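Local coordinates for cytochrome c-552/4 domain-containing protein (Ignicoccus hospitalis KIN4/I, PDB 4QO5) that is of unknown function but carries eight c-type hemes and probably transfers electrons as a membrane-associated trimer, at residues A[435-440]-A[503-508]; A[442-447]-A[510-515]; A[448-453]-A[464-469]. All blocks are in the same frame, centred on the assembly; numbering follows the deposited sequence.

Interaction 1: residues A[435-440]-A[503-508]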
loop_
_atom_site.group_PDB
_atom_site.type_symbol
_atom_site.label_atom_id
_atom_site.label_comp_id
_atom_site.label_asym_id
_atom_site.label_seq_id
_atom_site.Cartn_x
_atom_site.Cartn_y
_atom_site.Cartn_z
ATOM N N LEU A 435 -5.205 3.616 -28.447
ATOM C CA LEU A 435 -5.843 3.537 -29.757
ATOM C C LEU A 435 -5.977 2.076 -30.174
ATOM O O LEU A 435 -6.968 1.678 -30.799
ATOM C CB LEU A 435 -5.047 4.333 -30.806
ATOM C CG LEU A 435 -5.533 4.229 -32.253
ATOM C CD1 LEU A 435 -6.989 4.680 -32.382
ATOM C CD2 LEU A 435 -4.628 5.063 -33.178
ATOM N N LYS A 436 -4.971 1.273 -29.834
ATOM C CA LYS A 436 -4.982 -0.144 -30.181
ATOM C C LYS A 436 -6.122 -0.884 -29.473
ATOM O O LYS A 436 -6.849 -1.654 -30.100
ATOM C CB LYS A 436 -3.637 -0.796 -29.846
ATOM C CG LYS A 436 -3.507 -2.234 -30.357
ATOM C CD LYS A 436 -2.131 -2.803 -30.057
ATOM C CE LYS A 436 -1.999 -4.232 -30.557
ATOM N NZ LYS A 436 -1.830 -4.306 -32.030
ATOM N N THR A 437 -6.280 -0.663 -28.172
ATOM C CA THR A 437 -7.359 -1.334 -27.450
ATOM C C THR A 437 -8.718 -0.829 -27.917
ATOM O O THR A 437 -9.702 -1.575 -27.909
ATOM C CB THR A 437 -7.238 -1.186 -25.917
ATOM O OG1 THR A 437 -7.297 0.198 -25.556
ATOM C CG2 THR A 437 -5.928 -1.782 -25.421
ATOM N N THR A 438 -8.774 0.435 -28.337
ATOM C CA THR A 438 -10.020 0.990 -28.852
ATOM C C THR A 438 -10.434 0.291 -30.154
ATOM O O THR A 438 -11.618 0.006 -30.373
ATOM C CB THR A 438 -9.922 2.520 -29.064
ATOM O OG1 THR A 438 -9.623 3.153 -27.807
ATOM C CG2 THR A 438 -11.226 3.068 -29.615
ATOM N N VAL A 439 -9.461 0.002 -31.011
ATOM C CA VAL A 439 -9.749 -0.708 -32.256
ATOM C C VAL A 439 -10.162 -2.156 -31.973
ATOM O O VAL A 439 -11.024 -2.705 -32.661
ATOM C CB VAL A 439 -8.557 -0.647 -33.247
ATOM C CG1 VAL A 439 -8.794 -1.555 -34.450
ATOM C CG2 VAL A 439 -8.351 0.787 -33.713
ATOM N N LEU A 440 -9.536 -2.779 -30.977
ATOM C CA LEU A 440 -9.953 -4.114 -30.549
ATOM C C LEU A 440 -11.408 -4.092 -30.056
ATOM O O LEU A 440 -12.177 -5.011 -30.323
ATOM C CB LEU A 440 -9.029 -4.670 -29.460
ATOM C CG LEU A 440 -7.595 -4.968 -29.913
ATOM C CD1 LEU A 440 -6.700 -5.282 -28.737
ATOM C CD2 LEU A 440 -7.581 -6.114 -30.915
ATOM N N LYS A 503 -0.437 -6.806 -21.312
ATOM C CA LYS A 503 -1.261 -7.961 -20.956
ATOM C C LYS A 503 -2.730 -7.728 -21.339
ATOM O O LYS A 503 -3.401 -8.611 -21.889
ATOM C CB LYS A 503 -1.153 -8.251 -19.458
ATOM C CG LYS A 503 -1.972 -9.441 -18.998
ATOM C CD LYS A 503 -1.809 -9.652 -17.502
ATOM C CE LYS A 503 -2.883 -10.570 -16.958
ATOM N NZ LYS A 503 -2.797 -10.695 -15.474
ATOM N N ASP A 504 -3.222 -6.529 -21.057
ATOM C CA ASP A 504 -4.608 -6.191 -21.370
ATOM C C ASP A 504 -4.892 -6.280 -22.874
ATOM O O ASP A 504 -5.904 -6.844 -23.285
ATOM C CB ASP A 504 -4.931 -4.795 -20.853
ATOM C CG ASP A 504 -6.419 -4.554 -20.725
ATOM O OD1 ASP A 504 -7.185 -5.536 -20.646
ATOM O OD2 ASP A 504 -6.816 -3.375 -20.694
ATOM N N ILE A 505 -3.987 -5.737 -23.689
ATOM C CA ILE A 505 -4.094 -5.853 -25.140
ATOM C C ILE A 505 -4.227 -7.308 -25.561
ATOM O O ILE A 505 -5.119 -7.673 -26.330
ATOM C CB ILE A 505 -2.883 -5.207 -25.850
ATOM C CG1 ILE A 505 -2.928 -3.680 -25.668
ATOM C CG2 ILE A 505 -2.876 -5.568 -27.331
ATOM C CD1 ILE A 505 -1.652 -2.960 -26.114
ATOM N N GLU A 506 -3.349 -8.152 -25.032
ATOM C CA GLU A 506 -3.388 -9.568 -25.361
ATOM C C GLU A 506 -4.608 -10.264 -24.771
ATOM O O GLU A 506 -5.145 -11.188 -25.365
ATOM C CB GLU A 506 -2.102 -10.253 -24.910
ATOM C CG GLU A 506 -0.886 -9.754 -25.658
ATOM C CD GLU A 506 -1.011 -9.937 -27.162
ATOM O OE1 GLU A 506 -1.636 -10.934 -27.596
ATOM O OE2 GLU A 506 -0.481 -9.088 -27.913
ATOM N N HIS A 507 -5.051 -9.812 -23.609
ATOM C CA HIS A 507 -6.260 -10.377 -23.011
ATOM C C HIS A 507 -7.458 -10.132 -23.929
ATOM O O HIS A 507 -8.212 -11.062 -24.242
ATOM C CB HIS A 507 -6.436 -9.872 -21.576
ATOM C CG HIS A 507 -7.580 -10.493 -20.834
ATOM N ND1 HIS A 507 -7.948 -11.812 -21.016
ATOM C CD2 HIS A 507 -8.253 -10.072 -19.740
ATOM C CE1 HIS A 507 -8.915 -12.114 -20.168
ATOM N NE2 HIS A 507 -9.109 -11.087 -19.372
ATOM N N MET A 508 -7.594 -8.904 -24.421
ATOM C CA MET A 508 -8.642 -8.615 -25.397
ATOM C C MET A 508 -8.518 -9.457 -26.668
ATOM O O MET A 508 -9.516 -9.977 -27.173
ATOM C CB MET A 508 -8.674 -7.123 -25.732
ATOM C CG MET A 508 -8.899 -6.238 -24.513
ATOM S SD MET A 508 -9.021 -4.505 -24.997
ATOM C CE MET A 508 -10.565 -4.505 -25.914
#
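Two long helices of the C-terminal bundle, 413-447 and 498-520, run in the same direction here. Their axes come within 10.1 Å, at an angle of 14°. Most of the contact is apolar side-chain packing, two methyls also resting on backbone oxygens, with no hydrogen bond between the segments. Ile-505 is the central side chain. CG1 of Ile-505, anti to the carbonyl carbon, points at CG2 of Thr-437 3.6 Å away. The other branch, CG2 of Ile-505, meets Lys-436 CE at 3.6 Å. The lysine chain crosses the isoleucine at about a right angle and stays extended as far as CE. It then bends (chi4 76°), and NZ goes to the carbonyl O of Thr-150 of the second subunit. The helix between the two partners in sequence, 464-485, runs the opposite way, so the three make an up-down-up bundle. Thr-437 faces this third helix too. Its OG1 bonds to Ser-472 there, and its methyl is left to the Ile-505 side. Met-508 lies one turn further along. SD of Met-508 sits 3.9 Å from Thr-437 CB. The bend at chi3, 67°, carries Met-508 CE to within 3.6 Å of Thr-437 O. Met-508 CE also meets Leu-440 CB at 3.9 Å. Leu-440 in turn sends CD1 across to the backbone O of Ile-505, 3.7 Å away. CD1 of Leu-440 also lies 4.0 Å from Met-508 CB. Beyond the contact, His-507 stacks its ring with that of Tyr-464 of the second subunit.

Interaction 2: residues A[442-447]-A[510-515]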
loop_
_atom_site.group_PDB
_atom_site.type_symbol
_atom_site.label_atom_id
_atom_site.label_comp_id
_atom_site.label_asym_id
_atom_site.label_seq_id
_atom_site.Cartn_x
_atom_site.Cartn_y
_atom_site.Cartn_z
ATOM N N LEU A 442 -13.748 -2.002 -31.115
ATOM C CA LEU A 442 -14.557 -1.899 -32.330
ATOM C C LEU A 442 -14.712 -3.267 -32.999
ATOM O O LEU A 442 -15.758 -3.575 -33.561
ATOM C CB LEU A 442 -13.957 -0.889 -33.312
ATOM C CG LEU A 442 -14.001 0.580 -32.891
ATOM C CD1 LEU A 442 -13.259 1.453 -33.903
ATOM C CD2 LEU A 442 -15.433 1.061 -32.728
ATOM N N LYS A 443 -13.673 -4.094 -32.929
ATOM C CA LYS A 443 -13.764 -5.456 -33.450
ATOM C C LYS A 443 -14.729 -6.309 -32.625
ATOM O O LYS A 443 -15.463 -7.134 -33.163
ATOM C CB LYS A 443 -12.382 -6.121 -33.486
ATOM C CG LYS A 443 -11.435 -5.510 -34.501
ATOM C CD LYS A 443 -10.137 -6.308 -34.631
ATOM C CE LYS A 443 -9.317 -5.811 -35.822
ATOM N NZ LYS A 443 -7.883 -6.217 -35.748
ATOM N N ALA A 444 -14.718 -6.111 -31.313
ATOM C CA ALA A 444 -15.627 -6.836 -30.426
ATOM C C ALA A 444 -17.081 -6.486 -30.733
ATOM O O ALA A 444 -17.955 -7.353 -30.728
ATOM C CB ALA A 444 -15.308 -6.526 -28.974
ATOM N N TRP A 445 -17.340 -5.211 -31.000
ATOM C CA TRP A 445 -18.692 -4.784 -31.319
ATOM C C TRP A 445 -19.095 -5.288 -32.703
ATOM O O TRP A 445 -20.225 -5.719 -32.909
ATOM C CB TRP A 445 -18.804 -3.263 -31.261
ATOM C CG TRP A 445 -18.786 -2.695 -29.883
ATOM C CD1 TRP A 445 -19.188 -3.309 -28.724
ATOM C CD2 TRP A 445 -18.344 -1.387 -29.513
ATOM N NE1 TRP A 445 -19.017 -2.457 -27.659
ATOM C CE2 TRP A 445 -18.506 -1.267 -28.120
ATOM C CE3 TRP A 445 -17.833 -0.298 -30.231
ATOM C CZ2 TRP A 445 -18.162 -0.108 -27.425
ATOM C CZ3 TRP A 445 -17.498 0.857 -29.539
ATOM C CH2 TRP A 445 -17.657 0.941 -28.152
ATOM N N GLN A 446 -18.153 -5.248 -33.639
ATOM C CA GLN A 446 -18.397 -5.706 -35.005
ATOM C C GLN A 446 -18.719 -7.196 -35.087
ATOM O O GLN A 446 -19.515 -7.618 -35.924
ATOM C CB GLN A 446 -17.178 -5.408 -35.882
ATOM C CG GLN A 446 -17.431 -5.573 -37.369
ATOM C CD GLN A 446 -18.185 -4.402 -37.967
ATOM O OE1 GLN A 446 -17.812 -3.242 -37.779
ATOM N NE2 GLN A 446 -19.248 -4.700 -38.704
ATOM N N SER A 447 -18.094 -7.989 -34.225
ATOM C CA SER A 447 -18.218 -9.442 -34.296
ATOM C C SER A 447 -19.345 -9.967 -33.419
ATOM O O SER A 447 -19.693 -11.145 -33.480
ATOM C CB SER A 447 -16.899 -10.115 -33.903
ATOM O OG SER A 447 -16.702 -10.070 -32.500
ATOM N N THR A 510 -7.139 -12.423 -26.996
ATOM C CA THR A 510 -7.489 -13.804 -26.684
ATOM C C THR A 510 -9.011 -14.018 -26.648
ATOM O O THR A 510 -9.525 -14.988 -27.220
ATOM C CB THR A 510 -6.828 -14.261 -25.366
ATOM O OG1 THR A 510 -5.413 -14.391 -25.575
ATOM C CG2 THR A 510 -7.384 -15.597 -24.928
ATOM N N LEU A 511 -9.730 -13.099 -26.010
ATOM C CA LEU A 511 -11.192 -13.169 -25.985
ATOM C C LEU A 511 -11.793 -13.137 -27.396
ATOM O O LEU A 511 -12.690 -13.916 -27.715
ATOM C CB LEU A 511 -11.776 -12.051 -25.121
ATOM C CG LEU A 511 -11.576 -12.247 -23.616
ATOM C CD1 LEU A 511 -12.029 -11.020 -22.845
ATOM C CD2 LEU A 511 -12.317 -13.486 -23.141
ATOM N N LEU A 512 -11.283 -12.241 -28.238
ATOM C CA LEU A 512 -11.704 -12.181 -29.634
ATOM C C LEU A 512 -11.424 -13.488 -30.375
ATOM O O LEU A 512 -12.270 -13.970 -31.131
ATOM C CB LEU A 512 -11.028 -11.006 -30.349
ATOM C CG LEU A 512 -11.515 -9.618 -29.932
ATOM C CD1 LEU A 512 -10.626 -8.526 -30.532
ATOM C CD2 LEU A 512 -12.969 -9.428 -30.360
ATOM N N ARG A 513 -10.241 -14.057 -30.154
ATOM C CA ARG A 513 -9.874 -15.343 -30.747
ATOM C C ARG A 513 -10.775 -16.491 -30.302
ATOM O O ARG A 513 -11.171 -17.328 -31.115
ATOM C CB ARG A 513 -8.434 -15.708 -30.401
ATOM C CG ARG A 513 -7.390 -15.120 -31.314
ATOM C CD ARG A 513 -6.034 -15.736 -31.013
ATOM N NE ARG A 513 -5.980 -17.158 -31.347
ATOM C CZ ARG A 513 -5.307 -18.068 -30.647
ATOM N NH1 ARG A 513 -5.309 -19.337 -31.026
ATOM N NH2 ARG A 513 -4.635 -17.709 -29.560
ATOM N N LEU A 514 -11.063 -16.555 -29.004
ATOM C CA LEU A 514 -11.957 -17.589 -28.478
ATOM C C LEU A 514 -13.350 -17.444 -29.066
ATOM O O LEU A 514 -13.991 -18.432 -29.425
ATOM C CB LEU A 514 -12.045 -17.517 -26.953
ATOM C CG LEU A 514 -10.827 -18.019 -26.180
ATOM C CD1 LEU A 514 -11.032 -17.836 -24.686
ATOM C CD2 LEU A 514 -10.551 -19.477 -26.511
ATOM N N TRP A 515 -13.812 -16.203 -29.161
ATOM C CA TRP A 515 -15.124 -15.922 -29.728
ATOM C C TRP A 515 -15.209 -16.368 -31.184
ATOM O O TRP A 515 -16.165 -17.031 -31.580
ATOM C CB TRP A 515 -15.456 -14.438 -29.587
ATOM C CG TRP A 515 -16.811 -14.059 -30.093
ATOM C CD1 TRP A 515 -17.091 -13.259 -31.167
ATOM C CD2 TRP A 515 -18.077 -14.452 -29.544
ATOM N NE1 TRP A 515 -18.452 -13.131 -31.319
ATOM C CE2 TRP A 515 -19.079 -13.855 -30.338
ATOM C CE3 TRP A 515 -18.461 -15.248 -28.457
ATOM C CZ2 TRP A 515 -20.439 -14.027 -30.080
ATOM C CZ3 TRP A 515 -19.812 -15.420 -28.206
ATOM C CH2 TRP A 515 -20.785 -14.812 -29.016
#
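Leu-512 has CG anti to the carbonyl carbon (chi1 -71°), which directs its two methyls at helix 413-447. Trp-515 has CG anti to the backbone N (chi1 -178°), which carries the indole across to the C-terminal part of that helix. Helices 413-447 and 498-520 of the C-terminal bundle are nearly parallel here, and Ala-444 is the residue level with Leu-512. CD2 of Leu-512 rests on the backbone at Ala-444 CA, 3.7 Å away. Leu-512 CD2 also touches the methyl Ala-444 CB at 4.0 Å. The other methyl, Leu-512 CD1, lies beside Lys-443 CB at 4.2 Å, while the rest of the lysine chain leads away. One turn on, Trp-515 NE1 donates to the carbonyl O of Ser-447 at 3.2 Å. The bond is straight at hydrogen, 170°. The oxygen lies almost in the indole plane, but the donor stands well above the carbonyl plane. Ser-447 OG is near the ring as well, 3.5 Å from Trp-515 CD1. This hydroxyl makes weak bonds at best to its own helix, to Lys-443 O or Ala-444 O. The tryptophan thus gives a hydrogen-bond donor to a carbonyl near the helix C-terminus. Partial negative charge at such a helix end would probably favour the bond.

Interaction 3: residues A[448-453]-A[464-469]. With CA (calcium ion), chain J.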
loop_
_atom_site.group_PDB
_atom_site.type_symbol
_atom_site.label_atom_id
_atom_site.label_comp_id
_atom_site.label_asym_id
_atom_site.label_seq_id
_atom_site.Cartn_x
_atom_site.Cartn_y
_atom_site.Cartn_z
ATOM N N GLY A 448 -19.906 -9.094 -32.593
ATOM C CA GLY A 448 -21.027 -9.468 -31.751
ATOM C C GLY A 448 -20.626 -10.028 -30.398
ATOM O O GLY A 448 -21.466 -10.535 -29.665
ATOM N N LEU A 449 -19.345 -9.945 -30.058
ATOM C CA LEU A 449 -18.902 -10.381 -28.738
ATOM C C LEU A 449 -19.448 -9.437 -27.671
ATOM O O LEU A 449 -19.705 -9.848 -26.536
ATOM C CB LEU A 449 -17.373 -10.458 -28.668
ATOM C CG LEU A 449 -16.733 -10.785 -27.316
ATOM C CD1 LEU A 449 -17.240 -12.115 -26.763
ATOM C CD2 LEU A 449 -15.218 -10.804 -27.453
ATOM N N ALA A 450 -19.632 -8.173 -28.050
ATOM C CA ALA A 450 -20.198 -7.170 -27.158
ATOM C C ALA A 450 -21.233 -6.339 -27.897
ATOM O O ALA A 450 -21.194 -6.244 -29.123
ATOM C CB ALA A 450 -19.104 -6.275 -26.596
ATOM N N HIS A 451 -22.143 -5.732 -27.140
ATOM C CA HIS A 451 -23.256 -4.952 -27.688
ATOM C C HIS A 451 -23.054 -3.466 -27.421
ATOM O O HIS A 451 -22.560 -3.076 -26.368
ATOM C CB HIS A 451 -24.582 -5.413 -27.059
ATOM C CG HIS A 451 -25.706 -4.427 -27.204
ATOM N ND1 HIS A 451 -26.099 -3.585 -26.183
ATOM C CD2 HIS A 451 -26.524 -4.155 -28.250
ATOM C CE1 HIS A 451 -27.106 -2.836 -26.594
ATOM N NE2 HIS A 451 -27.383 -3.160 -27.845
ATOM N N VAL A 452 -23.445 -2.628 -28.371
ATOM C CA VAL A 452 -23.319 -1.192 -28.177
ATOM C C VAL A 452 -24.517 -0.463 -28.791
ATOM O O VAL A 452 -25.070 -0.900 -29.801
ATOM C CB VAL A 452 -21.978 -0.658 -28.742
ATOM C CG1 VAL A 452 -21.980 -0.684 -30.268
ATOM C CG2 VAL A 452 -21.693 0.742 -28.221
ATOM N N ASP A 453 -24.920 0.634 -28.154
ATOM C CA ASP A 453 -26.046 1.458 -28.599
ATOM C C ASP A 453 -25.784 2.878 -28.098
ATOM O O ASP A 453 -25.929 3.148 -26.909
ATOM C CB ASP A 453 -27.356 0.899 -28.026
ATOM C CG ASP A 453 -28.563 1.805 -28.274
ATOM O OD1 ASP A 453 -28.479 2.727 -29.113
ATOM O OD2 ASP A 453 -29.612 1.579 -27.631
ATOM N N TYR A 464 -17.797 -7.260 -20.023
ATOM C CA TYR A 464 -16.436 -7.563 -19.582
ATOM C C TYR A 464 -15.340 -7.054 -20.522
ATOM O O TYR A 464 -14.415 -6.384 -20.076
ATOM C CB TYR A 464 -16.272 -9.065 -19.312
ATOM C CG TYR A 464 -14.917 -9.425 -18.748
ATOM C CD1 TYR A 464 -14.530 -8.981 -17.490
ATOM C CD2 TYR A 464 -14.016 -10.190 -19.479
ATOM C CE1 TYR A 464 -13.289 -9.295 -16.971
ATOM C CE2 TYR A 464 -12.771 -10.508 -18.966
ATOM C CZ TYR A 464 -12.416 -10.056 -17.708
ATOM O OH TYR A 464 -11.189 -10.373 -17.173
ATOM N N ILE A 465 -15.431 -7.358 -21.812
ATOM C CA ILE A 465 -14.401 -6.877 -22.740
ATOM C C ILE A 465 -14.374 -5.342 -22.820
ATOM O O ILE A 465 -13.323 -4.744 -23.059
ATOM C CB ILE A 465 -14.520 -7.501 -24.158
ATOM C CG1 ILE A 465 -13.219 -7.259 -24.944
ATOM C CG2 ILE A 465 -15.739 -6.962 -24.896
ATOM C CD1 ILE A 465 -13.042 -8.126 -26.163
ATOM N N GLU A 466 -15.522 -4.704 -22.589
ATOM C CA GLU A 466 -15.584 -3.246 -22.585
ATOM C C GLU A 466 -14.862 -2.698 -21.349
ATOM O O GLU A 466 -14.185 -1.673 -21.406
ATOM C CB GLU A 466 -17.047 -2.775 -22.649
ATOM C CG GLU A 466 -17.711 -3.119 -23.988
ATOM C CD GLU A 466 -19.233 -3.129 -23.956
ATOM O OE1 GLU A 466 -19.829 -3.082 -22.857
ATOM O OE2 GLU A 466 -19.833 -3.203 -25.049
ATOM N N LYS A 467 -14.972 -3.407 -20.232
ATOM C CA LYS A 467 -14.274 -2.981 -19.024
ATOM C C LYS A 467 -12.759 -3.177 -19.155
ATOM O O LYS A 467 -11.976 -2.427 -18.568
ATOM C CB LYS A 467 -14.839 -3.705 -17.795
ATOM C CG LYS A 467 -16.281 -3.241 -17.440
ATOM C CD LYS A 467 -16.897 -4.184 -16.416
ATOM C CE LYS A 467 -18.418 -4.100 -16.393
ATOM N NZ LYS A 467 -18.887 -2.744 -16.014
ATOM N N LEU A 468 -12.349 -4.181 -19.920
ATOM C CA LEU A 468 -10.928 -4.364 -20.210
ATOM C C LEU A 468 -10.414 -3.165 -20.997
ATOM O O LEU A 468 -9.330 -2.655 -20.734
ATOM C CB LEU A 468 -10.695 -5.658 -20.990
ATOM C CG LEU A 468 -10.975 -6.951 -20.217
ATOM C CD1 LEU A 468 -10.659 -8.158 -21.093
ATOM C CD2 LEU A 468 -10.151 -6.991 -18.938
ATOM N N TRP A 469 -11.207 -2.700 -21.956
ATOM C CA TRP A 469 -10.839 -1.514 -22.711
ATOM C C TRP A 469 -10.727 -0.298 -21.783
ATOM O O TRP A 469 -9.746 0.439 -21.839
ATOM C CB TRP A 469 -11.848 -1.279 -23.821
ATOM C CG TRP A 469 -11.804 0.099 -24.430
ATOM C CD1 TRP A 469 -10.809 0.627 -25.233
ATOM C CD2 TRP A 469 -12.804 1.112 -24.307
ATOM N NE1 TRP A 469 -11.146 1.915 -25.598
ATOM C CE2 TRP A 469 -12.363 2.232 -25.047
ATOM C CE3 TRP A 469 -14.039 1.184 -23.640
ATOM C CZ2 TRP A 469 -13.116 3.411 -25.146
ATOM C CZ3 TRP A 469 -14.782 2.350 -23.739
ATOM C CH2 TRP A 469 -14.315 3.449 -24.491
HETATM CA CA CA J . -22.008 -3.159 -24.106
HETATM O O HOH W 1 -24.356 -3.434 -23.868
#
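The imidazole of His-451 has a water at its edge, in the ring plane, 2.9 Å from His-451 ND1 to the water O. Tyr-464 carries Leu-468 CG over one face, offset toward the rim. The tyrosine ring also stacks with His-507 of the third subunit. The third flat group is the carboxylate of Glu-466, which grips a calcium ion with both oxygens. OE1 of Glu-466 lies 2.5 Å from the calcium. Glu-466 OE2 is a little closer, 2.4 Å from the calcium. The carbonyl O of His-451 is also a ligand of the calcium, at 2.3 Å. The water on His-451 ND1 is another, its O 2.4 Å from the calcium. This histidine thus binds the ion directly through its carbonyl, while its ring is joined to it by way of the water. Thr-459 O, Asp-462 OD1 and Glu-463 OE2 complete the seven ligand atoms. His-451 O and Glu-466 OE2 are only 3.0 Å apart because they share the metal. The cation probably offsets the repulsion between them and keeps Glu-466 ionised. Trp-445 NE1 hydrogen-bonds Glu-466 OE2, which would help to orient the carboxylate from the second shell. Ala-450 CB lies 3.5 Å from Glu-466 OE2, against the edge of the site. The rest is apolar. Ala-450 CB touches Ile-465 CG2. Leu-449 CD2 meets Ile-465 CD1 at 3.7 Å, the two side chains crossing at about a right angle. Gly-448 has positive phi as the chain leaves helix 413-447, and its O, like that of Leu-449, accepts from Arg-513 of the third subunit. The calcium thus fastens the loop after helix 413-447 to the start of helix 464-485, while Leu-449 reaches Trp-515 on helix 498-520.

In the fold
The three contacts lie at one end of the C-terminal three-helix bundle. The centres of interactions 1 and 2 are about 10 Å apart, and both join helix 413-447 to helix 498-520. The centre of interaction 3 is about 12 Å from that of interaction 1 and about 9 Å from that of interaction 2. It ties helix 464-485 to the loop before it. Along the chain both its segments fall between the halves of interactions 1 and 2. A backbone hydrogen bond between Ala-444 and Ala-450 joins interactions 2 and 3; a probable one between Thr-438 OG1 and Trp-469 NE1 joins 1 and 3. All three contacts reach the trimer interface at this calcium-bound end.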